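Local coordinates for protein putative acyl-CoA thioester hydrolase (Yersinia pestis KIM10+, PDB 5DM5) that probably hydrolyses acyl-CoA thioesters to free coenzyme A and a carboxylic acid, as a hexameric hot-dog-fold thioesterase, at residues Y87-K92 against N101-V106; F74-A79 against Q116-T121. All coordinates share one frame; numbering follows the deposited sequence.

Contact 1. Residues Y87-K92 against N101-V106; sequences YARCIK and NIEVWV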
loop_
_atom_site.group_PDB
_atom_site.type_symbol
_atom_site.label_atom_id
_atom_site.label_comp_id
_atom_site.label_asym_id
_atom_site.label_seq_id
_atom_site.Cartn_x
_atom_site.Cartn_y
_atom_site.Cartn_z
ATOM N N TYR B 87 -6.552 -18.298 14.217
ATOM C CA TYR B 87 -7.451 -19.419 14.418
ATOM C C TYR B 87 -8.708 -18.896 15.111
ATOM O O TYR B 87 -8.649 -18.401 16.225
ATOM C CB TYR B 87 -6.771 -20.536 15.221
ATOM C CG TYR B 87 -5.666 -21.230 14.472
ATOM C CD1 TYR B 87 -5.887 -22.458 13.867
ATOM C CD2 TYR B 87 -4.420 -20.653 14.342
ATOM C CE1 TYR B 87 -4.895 -23.102 13.164
ATOM C CE2 TYR B 87 -3.405 -21.288 13.633
ATOM C CZ TYR B 87 -3.650 -22.516 13.046
ATOM O OH TYR B 87 -2.654 -23.158 12.338
ATOM N N ALA B 88 -9.854 -19.005 14.467
ATOM C CA ALA B 88 -11.068 -18.467 15.043
ATOM C C ALA B 88 -11.969 -19.591 15.504
ATOM O O ALA B 88 -12.030 -20.634 14.870
ATOM C CB ALA B 88 -11.774 -17.595 14.057
ATOM N N ARG B 89 -12.626 -19.403 16.642
ATOM C CA ARG B 89 -13.580 -20.384 17.129
ATOM C C ARG B 89 -14.852 -19.725 17.529
ATOM O O ARG B 89 -14.835 -18.955 18.473
ATOM C CB ARG B 89 -13.082 -21.065 18.385
ATOM C CG ARG B 89 -11.698 -21.497 18.374
ATOM C CD ARG B 89 -11.206 -21.565 19.773
ATOM N NE ARG B 89 -12.253 -21.992 20.688
ATOM C CZ ARG B 89 -12.107 -21.986 22.004
ATOM N NH1 ARG B 89 -10.950 -21.618 22.537
ATOM N NH2 ARG B 89 -13.100 -22.368 22.784
ATOM N N CYS B 90 -15.968 -20.049 16.895
ATOM C CA CYS B 90 -17.229 -19.504 17.385
ATOM C C CYS B 90 -17.539 -20.169 18.718
ATOM O O CYS B 90 -17.138 -21.310 18.953
ATOM C CB CYS B 90 -18.384 -19.717 16.408
ATOM S SG CYS B 90 -19.949 -19.017 17.011
ATOM N N ILE B 91 -18.207 -19.441 19.606
ATOM C CA ILE B 91 -18.556 -19.965 20.923
ATOM C C ILE B 91 -20.047 -19.763 21.217
ATOM O O ILE B 91 -20.735 -20.655 21.718
ATOM C CB ILE B 91 -17.711 -19.310 22.029
ATOM C CG1 ILE B 91 -16.227 -19.489 21.737
ATOM C CG2 ILE B 91 -18.017 -19.925 23.371
ATOM C CD1 ILE B 91 -15.342 -18.847 22.761
ATOM N N LYS B 92 -20.529 -18.586 20.846
ATOM C CA LYS B 92 -21.871 -18.118 21.142
ATOM C C LYS B 92 -22.584 -17.703 19.885
ATOM O O LYS B 92 -21.980 -17.254 18.926
ATOM C CB LYS B 92 -21.838 -16.926 22.097
ATOM C CG LYS B 92 -23.197 -16.278 22.360
ATOM C CD LYS B 92 -23.043 -14.838 22.869
ATOM C CE LYS B 92 -24.384 -14.108 23.008
ATOM N NZ LYS B 92 -24.196 -12.693 23.433
ATOM N N ASN B 101 -13.852 -16.571 19.747
ATOM C CA ASN B 101 -12.544 -16.464 20.365
ATOM C C ASN B 101 -11.482 -16.642 19.296
ATOM O O ASN B 101 -11.409 -17.691 18.666
ATOM C CB ASN B 101 -12.358 -17.523 21.449
ATOM C CG ASN B 101 -11.085 -17.315 22.266
ATOM O OD1 ASN B 101 -11.044 -16.489 23.181
ATOM N ND2 ASN B 101 -10.018 -17.997 21.873
ATOM N N ILE B 102 -10.610 -15.645 19.166
ATOM C CA ILE B 102 -9.603 -15.575 18.108
ATOM C C ILE B 102 -8.199 -15.649 18.656
ATOM O O ILE B 102 -7.844 -14.904 19.570
ATOM C CB ILE B 102 -9.752 -14.279 17.289
ATOM C CG1 ILE B 102 -11.131 -14.257 16.620
ATOM C CG2 ILE B 102 -8.672 -14.185 16.234
ATOM C CD1 ILE B 102 -11.432 -13.019 15.792
ATOM N N GLU B 103 -7.395 -16.503 18.030
ATOM C CA GLU B 103 -6.036 -16.792 18.463
ATOM C C GLU B 103 -5.002 -16.409 17.410
ATOM O O GLU B 103 -5.142 -16.783 16.259
ATOM C CB GLU B 103 -5.936 -18.304 18.714
ATOM C CG GLU B 103 -7.016 -18.895 19.649
ATOM C CD GLU B 103 -6.904 -20.412 19.821
ATOM O OE1 GLU B 103 -5.977 -21.029 19.253
ATOM O OE2 GLU B 103 -7.751 -20.994 20.521
ATOM N N VAL B 104 -3.910 -15.769 17.804
ATOM C CA VAL B 104 -2.863 -15.410 16.851
ATOM C C VAL B 104 -1.576 -16.036 17.313
ATOM O O VAL B 104 -1.026 -15.666 18.358
ATOM C CB VAL B 104 -2.662 -13.887 16.703
ATOM C CG1 VAL B 104 -1.490 -13.604 15.799
ATOM C CG2 VAL B 104 -3.878 -13.258 16.132
ATOM N N TRP B 105 -1.099 -16.968 16.498
ATOM C CA TRP B 105 0.086 -17.757 16.778
ATOM C C TRP B 105 1.164 -17.416 15.774
ATOM O O TRP B 105 0.846 -16.972 14.695
ATOM C CB TRP B 105 -0.240 -19.255 16.697
ATOM C CG TRP B 105 -1.264 -19.782 17.713
ATOM C CD1 TRP B 105 -2.621 -19.570 17.697
ATOM C CD2 TRP B 105 -1.009 -20.615 18.859
ATOM N NE1 TRP B 105 -3.213 -20.208 18.759
ATOM C CE2 TRP B 105 -2.249 -20.851 19.490
ATOM C CE3 TRP B 105 0.147 -21.173 19.417
ATOM C CZ2 TRP B 105 -2.365 -21.622 20.647
ATOM C CZ3 TRP B 105 0.026 -21.932 20.565
ATOM C CH2 TRP B 105 -1.218 -22.151 21.166
ATOM N N VAL B 106 2.432 -17.580 16.105
ATOM C CA VAL B 106 3.452 -17.355 15.088
ATOM C C VAL B 106 4.018 -18.710 14.703
ATOM O O VAL B 106 4.402 -19.482 15.568
ATOM C CB VAL B 106 4.573 -16.449 15.576
ATOM C CG1 VAL B 106 5.593 -16.260 14.488
ATOM C CG2 VAL B 106 4.007 -15.112 16.047
#
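Tyr87 and Glu103 face each other as a hydrogen-bonded antiparallel pair, the Tyr87 N to Glu103 O bond measuring 2.9 Å at a nearly straight 164° on hydrogen. Arg89 and Asn101 form the next such pair, and between the two Ala88 and Ile102 make a non-hydrogen-bonded pair whose CA atoms come within 4.5 Å. On the face that carries Tyr87, Arg89, Asn101, Glu103 and Trp105, the carboxylate of Glu103 lies between Arg89 across the sheet and Trp105 two residues on along its own strand. Its OE2 lies at the edge of the Arg89 guanidinium, 3.8 Å from NH1 in a long salt bridge, with the two planes almost perpendicular. OE1, met on its anti side, takes the indole N-H of Trp105 NE1 at 2.9 Å, the stronger bond, which helps hold the carboxylate. Asn101 CB sits over one face of the guanidinium, offset toward its rim, while Ile91 CD1 packs against the same CB at 3.5 Å. Tyr87 crosses Trp105 at about a right angle, CD2 approaching CD1 at 4.0 Å. The opposite face suits small and aliphatic residues: Ala88 CB meets Ile102 CG1, and Met48 of helix 43-60 packs on Ile102. Beyond the paired residues, Ile91 and Lys92 both oppose Thr99 in a classic beta bulge. This is an antiparallel beta hairpin within the hot-dog fold, whose sheet wraps around that long helix.

Contact 2. Residues F74-A79 against Q116-T121; sequences FLKPVA and QRYRAT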
loop_
_atom_site.group_PDB
_atom_site.type_symbol
_atom_site.label_atom_id
_atom_site.label_comp_id
_atom_site.label_asym_id
_atom_site.label_seq_id
_atom_site.Cartn_x
_atom_site.Cartn_y
_atom_site.Cartn_z
ATOM N N PHE B 74 -1.544 -8.710 24.790
ATOM C CA PHE B 74 -0.354 -8.906 23.962
ATOM C C PHE B 74 0.665 -9.741 24.665
ATOM O O PHE B 74 1.504 -9.245 25.402
ATOM C CB PHE B 74 0.251 -7.572 23.539
ATOM C CG PHE B 74 -0.622 -6.816 22.607
ATOM C CD1 PHE B 74 -0.372 -6.826 21.253
ATOM C CD2 PHE B 74 -1.743 -6.172 23.065
ATOM C CE1 PHE B 74 -1.197 -6.174 20.385
ATOM C CE2 PHE B 74 -2.572 -5.512 22.193
ATOM C CZ PHE B 74 -2.299 -5.514 20.855
ATOM N N LEU B 75 0.565 -11.035 24.395
ATOM C CA LEU B 75 1.356 -12.051 25.068
ATOM C C LEU B 75 2.821 -11.956 24.692
ATOM O O LEU B 75 3.686 -11.768 25.546
ATOM C CB LEU B 75 0.840 -13.459 24.720
ATOM C CG LEU B 75 -0.556 -13.993 25.097
ATOM C CD1 LEU B 75 -1.259 -13.089 26.096
ATOM C CD2 LEU B 75 -1.458 -14.297 23.902
ATOM N N LYS B 76 3.095 -12.109 23.403
ATOM C CA LYS B 76 4.459 -12.127 22.902
ATOM C C LYS B 76 4.607 -11.234 21.677
ATOM O O LYS B 76 3.651 -11.052 20.925
ATOM C CB LYS B 76 4.877 -13.563 22.592
ATOM C CG LYS B 76 4.759 -14.477 23.815
ATOM C CD LYS B 76 5.424 -15.840 23.639
ATOM C CE LYS B 76 4.806 -16.877 24.576
ATOM N NZ LYS B 76 5.190 -18.246 24.171
ATOM N N PRO B 77 5.782 -10.609 21.518
ATOM C CA PRO B 77 6.059 -9.752 20.365
ATOM C C PRO B 77 6.233 -10.598 19.117
ATOM O O PRO B 77 6.423 -11.805 19.266
ATOM C CB PRO B 77 7.368 -9.069 20.743
ATOM C CG PRO B 77 8.025 -10.034 21.651
ATOM C CD PRO B 77 6.925 -10.660 22.445
ATOM N N VAL B 78 6.119 -9.996 17.930
ATOM C CA VAL B 78 6.346 -10.685 16.648
ATOM C C VAL B 78 7.371 -9.941 15.822
ATOM O O VAL B 78 7.241 -8.749 15.608
ATOM C CB VAL B 78 5.077 -10.792 15.797
ATOM C CG1 VAL B 78 5.367 -11.548 14.503
ATOM C CG2 VAL B 78 3.955 -11.443 16.580
ATOM N N ALA B 79 8.322 -10.644 15.246
ATOM C CA ALA B 79 9.328 -9.942 14.482
ATOM C C ALA B 79 8.923 -9.988 13.038
ATOM O O ALA B 79 7.878 -10.536 12.701
ATOM C CB ALA B 79 10.713 -10.554 14.678
ATOM N N GLN B 116 9.189 -23.148 16.299
ATOM C CA GLN B 116 8.865 -22.722 17.642
ATOM C C GLN B 116 7.638 -21.893 17.411
ATOM O O GLN B 116 7.707 -20.702 17.109
ATOM C CB GLN B 116 9.987 -21.926 18.298
ATOM C CG GLN B 116 9.611 -21.359 19.635
ATOM C CD GLN B 116 10.771 -20.653 20.286
ATOM O OE1 GLN B 116 11.679 -20.168 19.610
ATOM N NE2 GLN B 116 10.725 -20.542 21.601
ATOM N N ARG B 117 6.500 -22.541 17.582
ATOM C CA ARG B 117 5.259 -21.895 17.299
ATOM C C ARG B 117 4.781 -21.404 18.630
ATOM O O ARG B 117 4.897 -22.096 19.638
ATOM C CB ARG B 117 4.259 -22.849 16.684
ATOM C CG ARG B 117 4.664 -23.446 15.359
ATOM C CD ARG B 117 3.537 -24.339 14.924
ATOM N NE ARG B 117 2.681 -24.626 16.072
ATOM C CZ ARG B 117 1.372 -24.837 15.996
ATOM N NH1 ARG B 117 0.757 -24.774 14.824
ATOM N NH2 ARG B 117 0.674 -25.084 17.097
ATOM N N TYR B 118 4.266 -20.195 18.651
ATOM C CA TYR B 118 3.797 -19.668 19.898
ATOM C C TYR B 118 2.696 -18.686 19.611
ATOM O O TYR B 118 2.705 -18.016 18.582
ATOM C CB TYR B 118 4.935 -18.997 20.672
ATOM C CG TYR B 118 5.463 -17.729 20.049
ATOM C CD1 TYR B 118 4.840 -16.512 20.309
ATOM C CD2 TYR B 118 6.594 -17.722 19.245
ATOM C CE1 TYR B 118 5.291 -15.330 19.767
ATOM C CE2 TYR B 118 7.062 -16.527 18.699
ATOM C CZ TYR B 118 6.395 -15.336 18.973
ATOM O OH TYR B 118 6.809 -14.136 18.460
ATOM N N ARG B 119 1.729 -18.626 20.514
ATOM C CA ARG B 119 0.617 -17.695 20.394
ATOM C C ARG B 119 1.028 -16.306 20.816
ATOM O O ARG B 119 1.642 -16.129 21.859
ATOM C CB ARG B 119 -0.574 -18.180 21.203
ATOM C CG ARG B 119 -1.802 -17.325 21.068
ATOM C CD ARG B 119 -2.943 -18.015 21.756
ATOM N NE ARG B 119 -2.652 -18.309 23.145
ATOM C CZ ARG B 119 -3.496 -18.938 23.952
ATOM N NH1 ARG B 119 -4.672 -19.330 23.484
ATOM N NH2 ARG B 119 -3.163 -19.185 25.213
ATOM N N ALA B 120 0.754 -15.328 19.960
ATOM C CA ALA B 120 1.186 -13.962 20.216
ATOM C C ALA B 120 0.039 -13.038 20.650
ATOM O O ALA B 120 0.283 -11.979 21.226
ATOM C CB ALA B 120 1.880 -13.410 19.002
ATOM N N THR B 121 -1.200 -13.375 20.311
ATOM C CA THR B 121 -2.310 -12.546 20.782
ATOM C C THR B 121 -3.591 -13.327 20.869
ATOM O O THR B 121 -3.816 -14.203 20.074
ATOM C CB THR B 121 -2.547 -11.354 19.862
ATOM O OG1 THR B 121 -1.334 -10.611 19.743
ATOM C CG2 THR B 121 -3.595 -10.448 20.439
#
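Leu75 and Ala120 meet where residues 74-79, the irregular chain leaving strand 64-74, pass residues 118-121 of strand 118-129. The backbones are joined sparingly: Leu75 N gives a weak hydrogen bond to Ala120 O, 3.3 Å long and bent to 130°, and the CA atoms of Lys76 and Ala120 approach to 4.6 Å. Ala120 and Thr121 both oppose Val104 in a classic beta bulge, an irregularity on the strand's other flank.

Among the side chains, Tyr118 has the largest part. With chi1 at 68°, its CG stands between the backbone N and the carbonyl carbon, and the ring reaches across to the loop. There the hydroxyl donates to Pro77 O, which lies at the ring edge near its plane; the modelled separation is very short, and its exact length is doubtful at this resolution. Lys76 crosses the same ring obliquely, with CB 3.4 Å from CE1 and CD a similar distance from CD1, its long methylene chain supplying apolar contact while the ammonium end passes Tyr118 CB. Inward, the methyl of Ala120 is small enough to let the loop come close, and Val78 CG2 packs on it at 3.7 Å. Leu75 CD2 rests 3.7 Å from Thr121 CA and also touches the aliphatic CG of Arg119, whose guanidinium forms a salt bridge with Glu122. Phe74 CD1 lies beside Thr121 OG1; Phe74 also packs on Arg68 of the second subunit and makes backbone hydrogen bonds to that subunit. Here a loop leaves the hot-dog strand outermost within this chain and runs beside the neighbouring strand near a subunit interface.

Overall arrangement
The two contacts lie about 14 Å apart, centre to centre, in one antiparallel sheet with strand order 21-27, 83-93, 97-106, 118-129, 64-74. Contact 1 pairs the second and third of these strands, nearer the centre of the folded chain; contact 2 joins the 118-121 part of the fourth to the loop that leaves the fifth. Along the sequence, contact 1 is nested within the loop closed by contact 2. They meet directly where strands 97-106 and 118-129 run side by side: Val104 and Val106 probably hydrogen-bond with Ala120 and Tyr118, and Trp105 packs on Arg119. Together they link the sheet from its central hairpin to the edge where Phe74 reaches the second subunit of the hexamer.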